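Long-range contacts in LPXTG cell wall surface protein (Streptococcus gordonii, PDB 4IGB), which is a cell-wall-anchored surface protein of a streptococcus, represented here by its N-terminal N1 and N2 domains, and probably serves in adhesion: residues C[51-56]-C[161-166]; C[123-128]-C[168-173]; C[313-318]-C[391-396]; C[409-414]-C[425-430]. All coordinates share one frame; numbering follows the deposited sequence.

Contact 1: C[51-56]-C[161-166]; sequences FHLSNP and ANHDYI
Phe51 and His163 mark the closest backbone approach, their CA atoms still 8.6 Å apart, as the edge strand 48-54 of a six-stranded antiparallel sheet faces an irregular loop leading to strand 171-183. The gap is bridged by side chains, chiefly two stacked rings. The Phe51 and His163 rings form an offset stack, with centroids 4.0 Å apart and planes only 5° from parallel. Phe51 CD1 sits over the centre of the imidazole, while His163 ND1 lies over the phenyl face toward its rim. Phe51 reaches this place with CG between its backbone N and carbonyl carbon (chi1 57°). His163 CB adds an off-centre CH-pi contact to the same phenyl ring. Farther round, Ile166 CD1 meets the ring edge near Phe51 CZ at 4.1 Å, and Tyr165 OH approaches Phe51 CD2 obliquely at 3.6 Å. Leu53 CD2 touches His163 CD2 at 3.9 Å. The imidazole is fixed in rotation by its own loop: His163 ND1 donates to Tyr165 OH over 3.2 Å, almost straight at 173° and in the ring plane. Tyr165 OH is also hydrogen-bonded to Asp49 on the strand bearing Phe51. The loop of this N1 domain is thus held to the sheet edge by a stacked ring tied through a tyrosine hydroxyl to Asp49, whose carboxylate would probably polarise that hydroxyl and favour its acceptance of the His163 ND1 hydrogen.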
loop_
_atom_site.group_PDB
_atom_site.type_symbol
_atom_site.label_atom_id
_atom_site.label_comp_id
_atom_site.label_asym_id
_atom_site.label_seq_id
_atom_site.Cartn_x
_atom_site.Cartn_y
_atom_site.Cartn_z
ATOM N N PHE C 51 -7.815 8.399 -24.649
ATOM C CA PHE C 51 -8.791 7.690 -25.472
ATOM C C PHE C 51 -9.000 6.244 -25.034
ATOM O O PHE C 51 -8.123 5.632 -24.426
ATOM C CB PHE C 51 -8.402 7.748 -26.952
ATOM C CG PHE C 51 -7.035 7.201 -27.244
ATOM C CD1 PHE C 51 -6.862 5.865 -27.557
ATOM C CD2 PHE C 51 -5.923 8.026 -27.213
ATOM C CE1 PHE C 51 -5.606 5.360 -27.828
ATOM C CE2 PHE C 51 -4.666 7.526 -27.483
ATOM C CZ PHE C 51 -4.506 6.192 -27.791
ATOM N N HIS C 52 -10.175 5.709 -25.351
ATOM C CA HIS C 52 -10.525 4.339 -25.004
ATOM C C HIS C 52 -10.112 3.378 -26.112
ATOM O O HIS C 52 -9.958 3.776 -27.265
ATOM C CB HIS C 52 -12.030 4.227 -24.745
ATOM C CG HIS C 52 -12.462 2.880 -24.257
ATOM N ND1 HIS C 52 -12.634 2.594 -22.919
ATOM C CD2 HIS C 52 -12.762 1.743 -24.925
ATOM C CE1 HIS C 52 -13.020 1.338 -22.786
ATOM N NE2 HIS C 52 -13.105 0.799 -23.989
ATOM N N LEU C 53 -9.932 2.110 -25.755
ATOM C CA LEU C 53 -9.535 1.094 -26.720
ATOM C C LEU C 53 -10.086 -0.273 -26.335
ATOM O O LEU C 53 -10.174 -0.606 -25.155
ATOM C CB LEU C 53 -8.011 1.021 -26.826
ATOM C CG LEU C 53 -7.297 2.212 -27.467
ATOM C CD1 LEU C 53 -5.830 2.228 -27.068
ATOM C CD2 LEU C 53 -7.442 2.175 -28.979
ATOM N N SER C 54 -10.452 -1.063 -27.338
ATOM C CA SER C 54 -10.950 -2.403 -27.099
ATOM C C SER C 54 -9.987 -3.429 -27.683
ATOM O O SER C 54 -9.646 -3.361 -28.861
ATOM C CB SER C 54 -12.339 -2.588 -27.715
ATOM O OG SER C 54 -13.304 -1.823 -27.015
ATOM N N ASN C 55 -9.562 -4.377 -26.854
ATOM C CA ASN C 55 -8.665 -5.433 -27.287
ATOM C C ASN C 55 -7.539 -4.843 -28.107
ATOM O O ASN C 55 -7.363 -5.207 -29.264
ATOM C CB ASN C 55 -9.428 -6.460 -28.123
ATOM C CG ASN C 55 -10.744 -6.855 -27.492
ATOM O OD1 ASN C 55 -10.798 -7.254 -26.324
ATOM N ND2 ASN C 55 -11.821 -6.725 -28.252
ATOM N N PRO C 56 -6.821 -3.894 -27.517
ATOM C CA PRO C 56 -5.782 -3.136 -28.223
ATOM C C PRO C 56 -4.600 -3.969 -28.701
ATOM O O PRO C 56 -4.360 -5.067 -28.203
ATOM C CB PRO C 56 -5.318 -2.130 -27.167
ATOM C CG PRO C 56 -5.549 -2.823 -25.875
ATOM C CD PRO C 56 -6.783 -3.663 -26.063
ATOM N N ALA C 161 -6.597 0.980 -35.292
ATOM C CA ALA C 161 -6.602 1.698 -36.563
ATOM C C ALA C 161 -6.897 3.182 -36.355
ATOM O O ALA C 161 -6.233 4.052 -36.923
ATOM C CB ALA C 161 -7.612 1.071 -37.522
ATOM N N ASN C 162 -7.877 3.464 -35.505
ATOM C CA ASN C 162 -8.324 4.830 -35.276
ATOM C C ASN C 162 -7.379 5.661 -34.401
ATOM O O ASN C 162 -7.603 6.854 -34.200
ATOM C CB ASN C 162 -9.735 4.825 -34.684
ATOM C CG ASN C 162 -10.482 6.113 -34.958
ATOM O OD1 ASN C 162 -10.264 6.763 -35.985
ATOM N ND2 ASN C 162 -11.363 6.497 -34.037
ATOM N N HIS C 163 -6.330 5.028 -33.881
ATOM C CA HIS C 163 -5.328 5.712 -33.060
ATOM C C HIS C 163 -3.960 5.097 -33.310
ATOM O O HIS C 163 -3.494 4.277 -32.517
ATOM C CB HIS C 163 -5.636 5.564 -31.561
ATOM C CG HIS C 163 -6.994 6.044 -31.157
ATOM N ND1 HIS C 163 -7.233 7.333 -30.739
ATOM C CD2 HIS C 163 -8.183 5.398 -31.085
ATOM C CE1 HIS C 163 -8.513 7.467 -30.437
ATOM N NE2 HIS C 163 -9.111 6.307 -30.640
ATOM N N ASP C 164 -3.311 5.481 -34.403
ATOM C CA ASP C 164 -2.015 4.904 -34.743
ATOM C C ASP C 164 -0.976 6.005 -34.871
ATOM O O ASP C 164 -0.200 6.030 -35.820
ATOM C CB ASP C 164 -2.125 4.111 -36.048
ATOM C CG ASP C 164 -1.016 3.087 -36.221
ATOM O OD1 ASP C 164 -0.047 3.087 -35.436
ATOM O OD2 ASP C 164 -1.116 2.276 -37.163
ATOM N N TYR C 165 -0.966 6.921 -33.907
ATOM C CA TYR C 165 -0.079 8.082 -33.959
ATOM C C TYR C 165 0.904 8.153 -32.788
ATOM O O TYR C 165 1.406 9.221 -32.450
ATOM C CB TYR C 165 -0.900 9.376 -34.033
ATOM C CG TYR C 165 -2.042 9.459 -33.032
ATOM C CD1 TYR C 165 -1.805 9.749 -31.691
ATOM C CD2 TYR C 165 -3.356 9.265 -33.434
ATOM C CE1 TYR C 165 -2.849 9.832 -30.779
ATOM C CE2 TYR C 165 -4.405 9.345 -32.531
ATOM C CZ TYR C 165 -4.147 9.630 -31.207
ATOM O OH TYR C 165 -5.196 9.705 -30.312
ATOM N N ILE C 166 1.194 7.019 -32.172
ATOM C CA ILE C 166 2.085 7.042 -31.023
ATOM C C ILE C 166 3.490 6.606 -31.418
ATOM O O ILE C 166 3.669 5.600 -32.093
ATOM C CB ILE C 166 1.550 6.153 -29.900
ATOM C CG1 ILE C 166 0.058 6.422 -29.686
ATOM C CG2 ILE C 166 2.345 6.391 -28.618
ATOM C CD1 ILE C 166 -0.646 5.353 -28.887
#

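Contact 2: C[123-128]-C[168-173]; sequences AQAESE and NKAFWI
Gln124 and Glu128, one turn apart on helix 123-130, both reach the backbone of Asn168, packing this short helix of the N1 domain against the turn that enters strand 171-183. Gln124 leaves the helix with CG anti to its backbone N (chi1 171°), which brings CG to 3.9 Å from Lys169 CB; the bend at chi2 (60°) then swings the amide to Asn168 O. NE2 of Gln124 donates to Asn168 O over 3.0 Å; the carbonyl oxygen lies in the amide plane of Gln124, whereas the donor is tilted 34° from the carbonyl plane. Glu128 takes another course: its CG stands beside the backbone N, and a bend at chi2 turns the carboxylate toward Asn168. There Glu128 OE2 accepts from Asn168 N at 2.8 Å, on the anti side and out of the carboxylate plane. The backbone of Asn168 is therefore held at both N-H and C=O by two side chains one helical turn apart. Asn168 turns its own amide elsewhere, ND2 bonding to Glu59 O, while Lys169 NZ is hydrogen-bonded to Tyr60. Ala125 and Ala170 have CA atoms 3.8 Å apart, a spacing that their small side chains permit. Ala125 CB rests on the backbone of Lys169 and Ala170, closest to Ala170 O at 3.6 Å, and also packs on Tyr119 of strand 104-119. Ala170 CB fits against the base of the glutamate, 4.0 Å from Glu128 CB.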
loop_
_atom_site.group_PDB
_atom_site.type_symbol
_atom_site.label_atom_id
_atom_site.label_comp_id
_atom_site.label_asym_id
_atom_site.label_seq_id
_atom_site.Cartn_x
_atom_site.Cartn_y
_atom_site.Cartn_z
ATOM N N ALA C 123 18.378 7.111 -34.849
ATOM C CA ALA C 123 17.757 7.184 -36.168
ATOM C C ALA C 123 16.271 6.879 -36.040
ATOM O O ALA C 123 15.427 7.554 -36.629
ATOM C CB ALA C 123 18.423 6.206 -37.134
ATOM N N GLN C 124 15.953 5.856 -35.259
ATOM C CA GLN C 124 14.562 5.505 -35.020
ATOM C C GLN C 124 13.776 6.681 -34.438
ATOM O O GLN C 124 12.687 7.006 -34.912
ATOM C CB GLN C 124 14.463 4.294 -34.097
ATOM C CG GLN C 124 13.045 4.004 -33.624
ATOM C CD GLN C 124 12.083 3.727 -34.772
ATOM O OE1 GLN C 124 12.503 3.464 -35.901
ATOM N NE2 GLN C 124 10.784 3.782 -34.485
ATOM N N ALA C 125 14.331 7.316 -33.413
ATOM C CA ALA C 125 13.667 8.446 -32.772
ATOM C C ALA C 125 13.485 9.603 -33.746
ATOM O O ALA C 125 12.423 10.219 -33.799
ATOM C CB ALA C 125 14.447 8.900 -31.545
ATOM N N GLU C 126 14.527 9.899 -34.516
ATOM C CA GLU C 126 14.464 10.993 -35.480
ATOM C C GLU C 126 13.388 10.707 -36.522
ATOM O O GLU C 126 12.556 11.559 -36.839
ATOM C CB GLU C 126 15.814 11.187 -36.154
ATOM C CG GLU C 126 16.243 12.636 -36.240
ATOM C CD GLU C 126 16.784 12.981 -37.605
ATOM O OE1 GLU C 126 18.008 12.850 -37.811
ATOM O OE2 GLU C 126 15.981 13.372 -38.477
ATOM N N SER C 127 13.397 9.482 -37.029
ATOM C CA SER C 127 12.387 9.054 -37.981
ATOM C C SER C 127 10.985 9.260 -37.419
ATOM O O SER C 127 10.113 9.814 -38.089
ATOM C CB SER C 127 12.605 7.587 -38.350
ATOM O OG SER C 127 11.578 7.128 -39.206
ATOM N N GLU C 128 10.768 8.817 -36.182
ATOM C CA GLU C 128 9.473 8.991 -35.534
ATOM C C GLU C 128 9.090 10.464 -35.450
ATOM O O GLU C 128 7.946 10.836 -35.713
ATOM C CB GLU C 128 9.465 8.355 -34.138
ATOM C CG GLU C 128 9.356 6.842 -34.150
ATOM C CD GLU C 128 8.067 6.347 -34.798
ATOM O OE1 GLU C 128 8.044 6.144 -36.036
ATOM O OE2 GLU C 128 7.073 6.156 -34.072
ATOM N N ASN C 168 7.030 4.964 -31.505
ATOM C CA ASN C 168 7.743 3.828 -30.964
ATOM C C ASN C 168 9.195 4.227 -30.792
ATOM O O ASN C 168 9.832 4.656 -31.755
ATOM C CB ASN C 168 7.640 2.623 -31.903
ATOM C CG ASN C 168 6.222 2.125 -32.057
ATOM O OD1 ASN C 168 5.448 2.653 -32.861
ATOM N ND2 ASN C 168 5.869 1.096 -31.288
ATOM N N LYS C 169 9.701 4.127 -29.565
ATOM C CA LYS C 169 11.133 4.295 -29.296
ATOM C C LYS C 169 11.706 5.662 -29.665
ATOM O O LYS C 169 12.850 5.757 -30.116
ATOM C CB LYS C 169 11.941 3.211 -30.018
ATOM C CG LYS C 169 11.594 1.807 -29.608
ATOM C CD LYS C 169 12.341 0.809 -30.460
ATOM C CE LYS C 169 11.758 -0.570 -30.332
ATOM N NZ LYS C 169 11.692 -1.224 -31.666
ATOM N N ALA C 170 10.925 6.715 -29.469
ATOM C CA ALA C 170 11.418 8.075 -29.681
ATOM C C ALA C 170 11.911 8.707 -28.372
ATOM O O ALA C 170 12.931 9.408 -28.342
ATOM C CB ALA C 170 10.333 8.928 -30.301
ATOM N N PHE C 171 11.170 8.448 -27.298
ATOM C CA PHE C 171 11.553 8.887 -25.959
ATOM C C PHE C 171 11.414 7.741 -24.956
ATOM O O PHE C 171 10.496 6.924 -25.066
ATOM C CB PHE C 171 10.649 10.031 -25.489
ATOM C CG PHE C 171 10.618 11.221 -26.409
ATOM C CD1 PHE C 171 11.363 12.358 -26.121
ATOM C CD2 PHE C 171 9.814 11.221 -27.538
ATOM C CE1 PHE C 171 11.320 13.468 -26.953
ATOM C CE2 PHE C 171 9.771 12.330 -28.384
ATOM C CZ PHE C 171 10.524 13.450 -28.090
ATOM N N TRP C 172 12.321 7.675 -23.985
ATOM C CA TRP C 172 12.022 6.938 -22.756
ATOM C C TRP C 172 11.419 7.922 -21.751
ATOM O O TRP C 172 11.648 9.128 -21.841
ATOM C CB TRP C 172 13.242 6.200 -22.184
ATOM C CG TRP C 172 14.428 7.046 -21.777
ATOM C CD1 TRP C 172 15.422 7.497 -22.587
ATOM C CD2 TRP C 172 14.770 7.480 -20.453
ATOM N NE1 TRP C 172 16.347 8.205 -21.864
ATOM C CE2 TRP C 172 15.968 8.210 -20.550
ATOM C CE3 TRP C 172 14.170 7.336 -19.198
ATOM C CZ2 TRP C 172 16.578 8.793 -19.445
ATOM C CZ3 TRP C 172 14.779 7.925 -18.101
ATOM C CH2 TRP C 172 15.972 8.633 -18.231
ATOM N N ILE C 173 10.622 7.421 -20.818
ATOM C CA ILE C 173 9.887 8.308 -19.934
ATOM C C ILE C 173 10.325 8.129 -18.489
ATOM O O ILE C 173 10.872 7.092 -18.122
ATOM C CB ILE C 173 8.361 8.077 -20.027
ATOM C CG1 ILE C 173 7.981 6.721 -19.437
ATOM C CG2 ILE C 173 7.884 8.174 -21.462
ATOM C CD1 ILE C 173 6.480 6.493 -19.355
#

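Contact 3: C[313-318]-C[391-396]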
loop_
_atom_site.group_PDB
_atom_site.type_symbol
_atom_site.label_atom_id
_atom_site.label_comp_id
_atom_site.label_asym_id
_atom_site.label_seq_id
_atom_site.Cartn_x
_atom_site.Cartn_y
_atom_site.Cartn_z
ATOM N N THR C 313 -16.382 -6.846 32.925
ATOM C CA THR C 313 -15.161 -7.487 32.479
ATOM C C THR C 313 -15.129 -7.588 30.966
ATOM O O THR C 313 -16.087 -8.046 30.345
ATOM C CB THR C 313 -15.053 -8.886 33.066
ATOM O OG1 THR C 313 -15.158 -8.803 34.491
ATOM C CG2 THR C 313 -13.732 -9.529 32.676
ATOM N N TYR C 314 -14.023 -7.155 30.379
ATOM C CA TYR C 314 -13.851 -7.213 28.938
ATOM C C TYR C 314 -12.808 -8.258 28.606
ATOM O O TYR C 314 -11.727 -8.274 29.189
ATOM C CB TYR C 314 -13.385 -5.867 28.396
ATOM C CG TYR C 314 -14.362 -4.726 28.568
ATOM C CD1 TYR C 314 -15.371 -4.510 27.643
ATOM C CD2 TYR C 314 -14.264 -3.849 29.646
ATOM C CE1 TYR C 314 -16.262 -3.464 27.781
ATOM C CE2 TYR C 314 -15.150 -2.789 29.792
ATOM C CZ TYR C 314 -16.148 -2.607 28.854
ATOM O OH TYR C 314 -17.033 -1.566 28.973
ATOM N N LYS C 315 -13.133 -9.129 27.663
ATOM C CA LYS C 315 -12.200 -10.136 27.197
ATOM C C LYS C 315 -11.946 -9.946 25.706
ATOM O O LYS C 315 -12.860 -10.037 24.890
ATOM C CB LYS C 315 -12.756 -11.530 27.473
ATOM C CG LYS C 315 -11.987 -12.651 26.815
ATOM C CD LYS C 315 -12.454 -13.968 27.372
ATOM C CE LYS C 315 -11.876 -15.138 26.617
ATOM N NZ LYS C 315 -12.144 -16.401 27.357
ATOM N N ALA C 316 -10.693 -9.677 25.365
ATOM C CA ALA C 316 -10.321 -9.341 24.006
ATOM C C ALA C 316 -9.338 -10.360 23.465
ATOM O O ALA C 316 -8.262 -10.555 24.020
ATOM C CB ALA C 316 -9.703 -7.940 23.959
ATOM N N THR C 317 -9.705 -10.988 22.359
ATOM C CA THR C 317 -8.867 -11.987 21.736
ATOM C C THR C 317 -8.236 -11.381 20.499
ATOM O O THR C 317 -8.937 -10.899 19.616
ATOM C CB THR C 317 -9.690 -13.215 21.343
ATOM O OG1 THR C 317 -10.368 -13.715 22.501
ATOM C CG2 THR C 317 -8.786 -14.307 20.768
ATOM N N PHE C 318 -6.909 -11.386 20.463
ATOM C CA PHE C 318 -6.153 -10.818 19.354
ATOM C C PHE C 318 -5.463 -11.949 18.587
ATOM O O PHE C 318 -4.661 -12.677 19.147
ATOM C CB PHE C 318 -5.097 -9.820 19.870
ATOM C CG PHE C 318 -5.669 -8.670 20.670
ATOM C CD1 PHE C 318 -6.077 -7.500 20.042
ATOM C CD2 PHE C 318 -5.793 -8.759 22.053
ATOM C CE1 PHE C 318 -6.609 -6.446 20.767
ATOM C CE2 PHE C 318 -6.328 -7.705 22.794
ATOM C CZ PHE C 318 -6.730 -6.547 22.150
ATOM N N ILE C 391 -4.746 -13.109 24.638
ATOM C CA ILE C 391 -6.053 -12.824 25.190
ATOM C C ILE C 391 -5.917 -11.930 26.409
ATOM O O ILE C 391 -5.305 -12.308 27.403
ATOM C CB ILE C 391 -6.800 -14.126 25.547
ATOM C CG1 ILE C 391 -6.963 -14.982 24.287
ATOM C CG2 ILE C 391 -8.146 -13.809 26.191
ATOM C CD1 ILE C 391 -7.538 -16.355 24.536
ATOM N N ILE C 392 -6.472 -10.730 26.317
ATOM C CA ILE C 392 -6.380 -9.780 27.416
ATOM C C ILE C 392 -7.721 -9.650 28.096
ATOM O O ILE C 392 -8.735 -9.410 27.440
ATOM C CB ILE C 392 -5.923 -8.385 26.942
ATOM C CG1 ILE C 392 -4.597 -8.477 26.189
ATOM C CG2 ILE C 392 -5.780 -7.433 28.136
ATOM C CD1 ILE C 392 -4.077 -7.135 25.737
ATOM N N THR C 393 -7.721 -9.810 29.415
ATOM C CA THR C 393 -8.941 -9.709 30.197
ATOM C C THR C 393 -8.857 -8.511 31.134
ATOM O O THR C 393 -8.002 -8.461 32.009
ATOM C CB THR C 393 -9.189 -10.999 30.983
ATOM O OG1 THR C 393 -9.395 -12.078 30.057
ATOM C CG2 THR C 393 -10.412 -10.862 31.874
ATOM N N TYR C 394 -9.737 -7.538 30.918
ATOM C CA TYR C 394 -9.719 -6.292 31.661
ATOM C C TYR C 394 -10.809 -6.279 32.722
ATOM O O TYR C 394 -11.989 -6.416 32.406
ATOM C CB TYR C 394 -9.978 -5.108 30.725
ATOM C CG TYR C 394 -9.074 -5.002 29.512
ATOM C CD1 TYR C 394 -7.896 -4.263 29.565
ATOM C CD2 TYR C 394 -9.420 -5.595 28.306
ATOM C CE1 TYR C 394 -7.087 -4.130 28.467
ATOM C CE2 TYR C 394 -8.607 -5.470 27.185
ATOM C CZ TYR C 394 -7.437 -4.744 27.271
ATOM O OH TYR C 394 -6.616 -4.615 26.165
ATOM N N LYS C 395 -10.432 -6.083 33.977
ATOM C CA LYS C 395 -11.432 -5.935 35.030
ATOM C C LYS C 395 -11.710 -4.470 35.287
ATOM O O LYS C 395 -10.795 -3.672 35.498
ATOM C CB LYS C 395 -10.983 -6.621 36.320
ATOM C CG LYS C 395 -10.935 -8.131 36.216
ATOM C CD LYS C 395 -10.240 -8.737 37.420
ATOM C CE LYS C 395 -10.273 -10.263 37.386
ATOM N NZ LYS C 395 -11.653 -10.790 37.585
ATOM N N THR C 396 -12.981 -4.109 35.261
ATOM C CA THR C 396 -13.374 -2.763 35.601
ATOM C C THR C 396 -14.604 -2.866 36.489
ATOM O O THR C 396 -15.150 -3.952 36.683
ATOM C CB THR C 396 -13.714 -1.924 34.352
ATOM O OG1 THR C 396 -15.058 -2.199 33.942
ATOM C CG2 THR C 396 -12.747 -2.230 33.193
HETATM O O HOH W 1 -14.677 -6.500 36.551
HETATM O O HOH W 2 -14.001 -10.825 35.914
#
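Tyr314 and Tyr394 form a hydrogen-bonded pair at the heart of an antiparallel strand pairing in the N2 domain, which belongs to an adhesin clan; segments 313-318 and 391-396 run at 167° to each other. Backbone bonds come first. Tyr314 and Tyr394 exchange two, the shorter from Tyr394 N to Tyr314 O at 2.7 Å, and Ala316 and Ile392 repeat the pattern two residues along. CA-H...O contacts accompany them at the non-hydrogen-bonded pairs, among them Thr313 CA to Tyr394 O at 3.3 Å. Apolar packing divides between the sheet faces. On the buried face of Tyr314, Ala316, Ile392 and Tyr394, Ala316 CB lies at the edge of the Tyr394 ring, 4.2 Å from Tyr394 CE2. Ile392 CG2 lies over one face of that ring, toward its rim, and the isoleucine's other branch carries CD1 to 3.7 Å from Phe318 CE2. Tyr314 CB meets Tyr394 CD2. The more accessible face includes Thr313, Lys315, Thr317, Ile391, Thr393 and Lys395. Here the methyls of Thr313 and Thr393 meet across the strands, CG2 to CG2 at 3.7 Å, because in both residues CG2 is anti to the backbone N. Water-mediated links gather at one end: Thr313 OG1 binds two waters, one donating to Thr396 O at 2.6 Å and the other accepting from Lys395 NZ at 2.9 Å.

Contact 4: C[409-414]-C[425-430]; sequences KIDNTV and SNQVST
Asp411 and Ser429 face each other as a non-hydrogen-bonded pair in an antiparallel strand pairing of the N2 domain, flanked by the hydrogen-bonded pairs Ile410-Thr430 and Asn412-Val428. Segments 409-412 and 428-430 run at 157° to each other. Asp411 can be followed outward from its backbone. Asp411 CB lies 4.0 Å from Val428 O; CG, held beside the backbone N (chi1 -67°), comes 3.6 Å from Gln427 OE1; and OD1 accepts the Ser429 hydroxyl, OG to OD1 2.8 Å, nearly along the C-O axis. Asp411 OD2 passes 4.0 Å from Gln427 OE1. That amide oxygen also approaches Asp411 OD1, a pairing of two acceptors that would be mildly unfavourable. Lys409 CD also lies against Ser429 OG, 3.5 Å away. On the face bearing Ile410, Asn412, Val428 and Thr430, Val428 CG2 packs against Asn412 CB at 3.6 Å. Asn412 ND2 is hydrogen-bonded to Gln338 OE1, and Thr430 OG1 is hydrogen-bonded to Pro301 O and shares a water with Ile410 O. Toward Val414 and Ser425 the regular pairing gives way to a side-chain grip. Ser425 N donates to Val414 O in the usual backbone manner, but Val414 N finds its acceptor in Ser425 OG at 3.0 Å, with an almost straight N-H...O angle of 174°. The same hydroxyl donates to its neighbour's carbonyl, Ser425 OG to Asn426 O at 2.7 Å.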
loop_
_atom_site.group_PDB
_atom_site.type_symbol
_atom_site.label_atom_id
_atom_site.label_comp_id
_atom_site.label_asym_id
_atom_site.label_seq_id
_atom_site.Cartn_x
_atom_site.Cartn_y
_atom_site.Cartn_z
ATOM N N LYS C 409 -26.262 3.094 27.899
ATOM C CA LYS C 409 -25.351 1.976 27.671
ATOM C C LYS C 409 -23.871 2.371 27.659
ATOM O O LYS C 409 -23.503 3.510 27.376
ATOM C CB LYS C 409 -25.727 1.207 26.400
ATOM C CG LYS C 409 -25.980 2.075 25.192
ATOM C CD LYS C 409 -24.724 2.280 24.373
ATOM C CE LYS C 409 -25.062 2.909 23.026
ATOM N NZ LYS C 409 -25.707 4.239 23.195
ATOM N N ILE C 410 -23.030 1.408 27.989
ATOM C CA ILE C 410 -21.592 1.618 27.982
ATOM C C ILE C 410 -20.966 0.837 26.827
ATOM O O ILE C 410 -20.896 -0.388 26.862
ATOM C CB ILE C 410 -20.968 1.166 29.307
ATOM C CG1 ILE C 410 -21.524 2.011 30.457
ATOM C CG2 ILE C 410 -19.448 1.251 29.243
ATOM C CD1 ILE C 410 -21.398 1.347 31.800
ATOM N N ASP C 411 -20.541 1.562 25.801
ATOM C CA ASP C 411 -19.889 0.964 24.645
ATOM C C ASP C 411 -18.410 0.749 24.908
ATOM O O ASP C 411 -17.807 1.429 25.748
ATOM C CB ASP C 411 -20.043 1.862 23.421
ATOM C CG ASP C 411 -21.471 1.948 22.948
ATOM O OD1 ASP C 411 -22.216 0.974 23.174
ATOM O OD2 ASP C 411 -21.846 2.983 22.360
ATOM N N ASN C 412 -17.834 -0.200 24.180
ATOM C CA ASN C 412 -16.406 -0.445 24.244
ATOM C C ASN C 412 -15.887 -1.031 22.938
ATOM O O ASN C 412 -16.591 -1.803 22.277
ATOM C CB ASN C 412 -16.071 -1.388 25.400
ATOM C CG ASN C 412 -14.582 -1.490 25.648
ATOM O OD1 ASN C 412 -13.975 -2.548 25.462
ATOM N ND2 ASN C 412 -13.978 -0.381 26.073
ATOM N N THR C 413 -14.660 -0.652 22.592
ATOM C CA THR C 413 -13.932 -1.168 21.431
ATOM C C THR C 413 -12.452 -1.183 21.805
ATOM O O THR C 413 -11.997 -0.321 22.552
ATOM C CB THR C 413 -14.089 -0.230 20.209
ATOM O OG1 THR C 413 -15.467 -0.149 19.835
ATOM C CG2 THR C 413 -13.287 -0.750 19.031
ATOM N N VAL C 414 -11.698 -2.151 21.304
ATOM C CA VAL C 414 -10.255 -2.176 21.544
ATOM C C VAL C 414 -9.521 -2.136 20.202
ATOM O O VAL C 414 -10.108 -2.475 19.177
ATOM C CB VAL C 414 -9.849 -3.412 22.397
ATOM C CG1 VAL C 414 -10.139 -4.721 21.652
ATOM C CG2 VAL C 414 -8.401 -3.340 22.772
ATOM N N SER C 425 -11.309 -3.903 17.101
ATOM C CA SER C 425 -12.102 -5.082 17.382
ATOM C C SER C 425 -13.525 -4.761 16.958
ATOM O O SER C 425 -13.810 -3.653 16.522
ATOM C CB SER C 425 -12.094 -5.366 18.887
ATOM O OG SER C 425 -12.769 -4.323 19.593
ATOM N N ASN C 426 -14.425 -5.723 17.090
ATOM C CA ASN C 426 -15.835 -5.402 16.996
ATOM C C ASN C 426 -16.171 -4.506 18.187
ATOM O O ASN C 426 -15.423 -4.459 19.165
ATOM C CB ASN C 426 -16.666 -6.672 17.067
ATOM C CG ASN C 426 -16.454 -7.426 18.358
ATOM O OD1 ASN C 426 -17.296 -7.388 19.261
ATOM N ND2 ASN C 426 -15.324 -8.107 18.465
ATOM N N GLN C 427 -17.283 -3.791 18.105
ATOM C CA GLN C 427 -17.787 -3.067 19.257
ATOM C C GLN C 427 -18.537 -4.018 20.190
ATOM O O GLN C 427 -19.110 -5.007 19.740
ATOM C CB GLN C 427 -18.714 -1.938 18.808
ATOM C CG GLN C 427 -19.248 -1.101 19.947
ATOM C CD GLN C 427 -20.745 -1.239 20.132
ATOM O OE1 GLN C 427 -21.484 -0.248 20.073
ATOM N NE2 GLN C 427 -21.207 -2.470 20.365
ATOM N N VAL C 428 -18.518 -3.720 21.487
ATOM C CA VAL C 428 -19.409 -4.367 22.440
ATOM C C VAL C 428 -20.204 -3.309 23.209
ATOM O O VAL C 428 -19.912 -2.122 23.131
ATOM C CB VAL C 428 -18.659 -5.261 23.441
ATOM C CG1 VAL C 428 -18.077 -6.482 22.737
ATOM C CG2 VAL C 428 -17.586 -4.459 24.196
ATOM N N SER C 429 -21.217 -3.733 23.949
ATOM C CA SER C 429 -22.032 -2.761 24.655
ATOM C C SER C 429 -22.655 -3.358 25.900
ATOM O O SER C 429 -23.073 -4.517 25.905
ATOM C CB SER C 429 -23.120 -2.211 23.742
ATOM O OG SER C 429 -23.719 -1.063 24.317
ATOM N N THR C 430 -22.703 -2.563 26.963
ATOM C CA THR C 430 -23.371 -2.993 28.185
ATOM C C THR C 430 -24.545 -2.059 28.426
ATOM O O THR C 430 -24.368 -0.861 28.591
ATOM C CB THR C 430 -22.415 -3.022 29.386
ATOM O OG1 THR C 430 -21.333 -3.918 29.108
ATOM C CG2 THR C 430 -23.139 -3.492 30.638
HETATM O O HOH W 3 -19.298 -2.436 27.789
#

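In the fold
From the N terminus, contact 1 closes a loop of about a hundred residues, joining edge strand 48-54 to the segment before strand 171-183. Contact 2 opens inside that loop at helix 123-130 and closes just beyond it, so the two cross; their centres lie about 19 Å apart and they touch through Ile166 and Glu128. Both belong to the N1 domain. The chain then passes to the N2 domain on the other side of its centre, where contact 3 pairs 313-318 with 391-396 and contact 4 follows in series, closing over ten intervening residues. These two share one sheet system, and their centres are about 12 Å apart: Tyr314 packs on Ile410, Asn412 and Val428, and Phe318 on Val414.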